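Local atomic coordinates of cellulase (Clostridium cellulovorans, PDB entry 6UI3), a protein that probably hydrolyses internal beta-1,4-glucosidic bonds of cellulose and related plant polysaccharides, acting through this family 5 glycosidase domain of a longer protein. Residues A[76-80]-A[129-134]. Numbering follows the deposited sequence. Where two conformers were deposited one is given.
Sequences ANYTI and IVWTQI
Start with Q133, whose carboxamide ties the irregular loop 76-80 to helix 129-134. With chi1 m, chi2 t and chi3 near 84°, its NE2 donates to Y78 O (2.8 Å) and its OE1 accepts from I80 N (2.9 Å), both nearly linear, so donor and acceptor on one edge of the primary amide, a pair no trans peptide offers, bridge the C=O and N-H flanking T79. NE2 also reaches back one turn to I129 O at 3.2 Å. Y78 has left-handed backbone angles (68/24), after which T79 and I80 are extended; T79 points its CB away from the helix, and its OG1 bonds to D75. This is the outer layer of the (beta/alpha)8 barrel of family 5 glycosidases: the loop follows the second barrel strand, 62-65, and leads into helix 82-96, while helix 120-137 lies between the third and fourth strands. The closest CA pair is Y78 with V130, 6.6 Å. Y78 (chi1 m) sets its ring edge against I129 (m, t), CD2 to CD1 3.8 Å, and meets Y73 edge-to-face. I80, also m, t, is buried, with its CD1 4.1 Å from V130 CG1 and 4.4 Å from I134 CG1; W69 touches both isoleucines, I80 and I134.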
ATOM      1  N   ALA A  76     -19.435   4.837 -20.258  1.00 13.85           N
ATOM      2  CA  ALA A  76     -20.176   3.982 -19.348  1.00 14.80           C
ATOM      3  C   ALA A  76     -19.528   2.620 -19.157  1.00 14.43           C
ATOM      4  O   ALA A  76     -20.124   1.751 -18.504  1.00 16.63           O
ATOM      5  CB  ALA A  76     -21.611   3.818 -19.850  1.00 16.87           C
ATOM      6  N   ASN A  77     -18.336   2.390 -19.702  0.61 11.53           N
ATOM      7  CA  ASN A  77     -17.691   1.089 -19.577  0.61 11.74           C
ATOM      8  C   ASN A  77     -16.298   1.191 -18.968  0.61 10.18           C
ATOM      9  O   ASN A  77     -15.388   0.443 -19.323  0.61 10.15           O
ATOM     10  CB  ASN A  77     -17.646   0.323 -20.896  0.61 14.05           C
ATOM     11  CG  ASN A  77     -17.500  -1.174 -20.685  0.61 14.87           C
ATOM     12  OD1 ASN A  77     -18.146  -1.747 -19.806  0.61 14.84           O
ATOM     13  ND2 ASN A  77     -16.640  -1.806 -21.467  0.61 16.22           N
ATOM     14  N   TYR A  78     -16.127   2.114 -18.027  1.00  8.88           N
ATOM     15  CA  TYR A  78     -14.939   2.206 -17.195  1.00  7.72           C
ATOM     16  C   TYR A  78     -13.693   2.624 -17.972  1.00  8.17           C
ATOM     17  O   TYR A  78     -12.582   2.350 -17.528  1.00  8.23           O
ATOM     18  CB  TYR A  78     -14.668   0.915 -16.412  1.00  9.20           C
ATOM     19  CG  TYR A  78     -15.897   0.251 -15.837  1.00  9.09           C
ATOM     20  CD1 TYR A  78     -16.709   0.891 -14.905  1.00 10.00           C
ATOM     21  CD2 TYR A  78     -16.211  -1.041 -16.186  1.00 10.62           C
ATOM     22  CE1 TYR A  78     -17.818   0.247 -14.356  1.00 11.49           C
ATOM     23  CE2 TYR A  78     -17.324  -1.686 -15.653  1.00 11.93           C
ATOM     24  CZ  TYR A  78     -18.112  -1.034 -14.741  1.00 12.29           C
ATOM     25  OH  TYR A  78     -19.204  -1.687 -14.200  1.00 14.47           O
ATOM     26  N   THR A  79     -13.840   3.309 -19.104  1.00  8.27           N
ATOM     27  CA  THR A  79     -12.666   3.796 -19.826  1.00  8.09           C
ATOM     28  C   THR A  79     -12.056   4.965 -19.068  1.00  8.16           C
ATOM     29  O   THR A  79     -12.732   5.959 -18.805  1.00  8.25           O
ATOM     30  CB  THR A  79     -13.047   4.231 -21.236  1.00  8.80           C
ATOM     31  OG1 THR A  79     -13.620   3.137 -21.950  1.00  8.72           O
ATOM     32  CG2 THR A  79     -11.816   4.743 -21.998  1.00  9.38           C
ATOM     33  N   ILE A  80     -10.775   4.868 -18.745  1.00  8.02           N
ATOM     34  CA  ILE A  80     -10.089   5.888 -17.964  1.00  7.73           C
ATOM     35  C   ILE A  80      -9.643   7.030 -18.870  1.00  8.18           C
ATOM     36  O   ILE A  80      -9.057   6.811 -19.934  1.00  9.32           O
ATOM     37  CB  ILE A  80      -8.899   5.257 -17.220  1.00  8.97           C
ATOM     38  CG1 ILE A  80      -9.398   4.201 -16.218  1.00  9.84           C
ATOM     39  CG2 ILE A  80      -8.053   6.327 -16.542  1.00  9.53           C
ATOM     40  CD1 ILE A  80      -8.343   3.188 -15.786  1.00 11.10           C
ATOM     41  N   ILE A 129     -11.572  -4.748 -16.371  1.00  8.48           N
ATOM     42  CA  ILE A 129     -11.488  -3.705 -17.392  1.00  9.06           C
ATOM     43  C   ILE A 129     -10.504  -2.612 -16.973  1.00  8.32           C
ATOM     44  O   ILE A 129      -9.710  -2.122 -17.788  1.00  8.84           O
ATOM     45  CB  ILE A 129     -12.899  -3.163 -17.687  1.00  8.98           C
ATOM     46  CG1 ILE A 129     -13.728  -4.250 -18.374  1.00  9.64           C
ATOM     47  CG2 ILE A 129     -12.825  -1.891 -18.531  1.00 10.55           C
ATOM     48  CD1 ILE A 129     -15.205  -3.956 -18.420  1.00 11.27           C
ATOM     49  N   VAL A 130     -10.519  -2.232 -15.696  1.00  8.23           N
ATOM     50  CA  VAL A 130      -9.608  -1.206 -15.187  1.00  8.06           C
ATOM     51  C   VAL A 130      -8.168  -1.710 -15.193  1.00  7.56           C
ATOM     52  O   VAL A 130      -7.267  -1.030 -15.702  1.00  7.58           O
ATOM     53  CB  VAL A 130     -10.069  -0.726 -13.796  1.00  8.14           C
ATOM     54  CG1 VAL A 130      -8.994   0.124 -13.133  1.00  8.91           C
ATOM     55  CG2 VAL A 130     -11.387   0.039 -13.900  1.00  9.84           C
ATOM     56  N   TRP A 131      -7.929  -2.907 -14.646  1.00  7.32           N
ATOM     57  CA  TRP A 131      -6.569  -3.432 -14.624  1.00  6.74           C
ATOM     58  C   TRP A 131      -6.024  -3.699 -16.019  1.00  7.38           C
ATOM     59  O   TRP A 131      -4.818  -3.543 -16.237  1.00  7.54           O
ATOM     60  CB  TRP A 131      -6.435  -4.673 -13.724  1.00  7.20           C
ATOM     61  CG  TRP A 131      -6.117  -4.251 -12.326  1.00  6.99           C
ATOM     62  CD1 TRP A 131      -6.901  -4.382 -11.206  1.00  7.94           C
ATOM     63  CD2 TRP A 131      -4.934  -3.564 -11.916  1.00  7.38           C
ATOM     64  NE1 TRP A 131      -6.254  -3.827 -10.116  1.00  8.18           N
ATOM     65  CE2 TRP A 131      -5.059  -3.299 -10.533  1.00  7.36           C
ATOM     66  CE3 TRP A 131      -3.781  -3.140 -12.586  1.00  7.94           C
ATOM     67  CZ2 TRP A 131      -4.068  -2.615  -9.813  1.00  8.22           C
ATOM     68  CZ3 TRP A 131      -2.801  -2.453 -11.875  1.00  8.53           C
ATOM     69  CH2 TRP A 131      -2.953  -2.199 -10.500  1.00  8.19           C
ATOM     70  N   THR A 132      -6.866  -4.099 -16.975  1.00  8.07           N
ATOM     71  CA  THR A 132      -6.373  -4.267 -18.341  1.00  8.04           C
ATOM     72  C   THR A 132      -5.823  -2.950 -18.865  1.00  8.21           C
ATOM     73  O   THR A 132      -4.761  -2.916 -19.494  1.00  8.21           O
ATOM     74  CB  THR A 132      -7.486  -4.799 -19.247  1.00  8.87           C
ATOM     75  OG1 THR A 132      -7.883  -6.108 -18.804  1.00  9.57           O
ATOM     76  CG2 THR A 132      -7.018  -4.934 -20.682  1.00 10.66           C
ATOM     77  N   GLN A 133      -6.525  -1.843 -18.588  1.00  7.78           N
ATOM     78  CA  GLN A 133      -6.047  -0.530 -19.022  1.00  8.48           C
ATOM     79  C   GLN A 133      -4.766  -0.105 -18.310  1.00  6.92           C
ATOM     80  O   GLN A 133      -3.836   0.401 -18.947  1.00  8.24           O
ATOM     81  CB  GLN A 133      -7.128   0.520 -18.785  1.00  7.99           C
ATOM     82  CG  GLN A 133      -8.325   0.386 -19.694  1.00  8.88           C
ATOM     83  CD  GLN A 133      -9.413   1.346 -19.290  1.00  8.53           C
ATOM     84  OE1 GLN A 133      -9.383   2.508 -19.683  1.00 10.28           O
ATOM     85  NE2 GLN A 133     -10.350   0.885 -18.482  1.00  9.81           N
ATOM     86  N   ILE A 134      -4.717  -0.236 -16.986  1.00  7.27           N
ATOM     87  CA  ILE A 134      -3.512   0.160 -16.253  1.00  7.97           C
ATOM     88  C   ILE A 134      -2.329  -0.677 -16.721  1.00  7.22           C
ATOM     89  O   ILE A 134      -1.252  -0.157 -17.037  1.00  7.68           O
ATOM     90  CB  ILE A 134      -3.708   0.036 -14.726  1.00  8.47           C
ATOM     91  CG1 ILE A 134      -4.869   0.899 -14.235  1.00  8.05           C
ATOM     92  CG2 ILE A 134      -2.405   0.412 -13.989  1.00  8.21           C
ATOM     93  CD1 ILE A 134      -5.293   0.594 -12.820  1.00  8.82           C
TER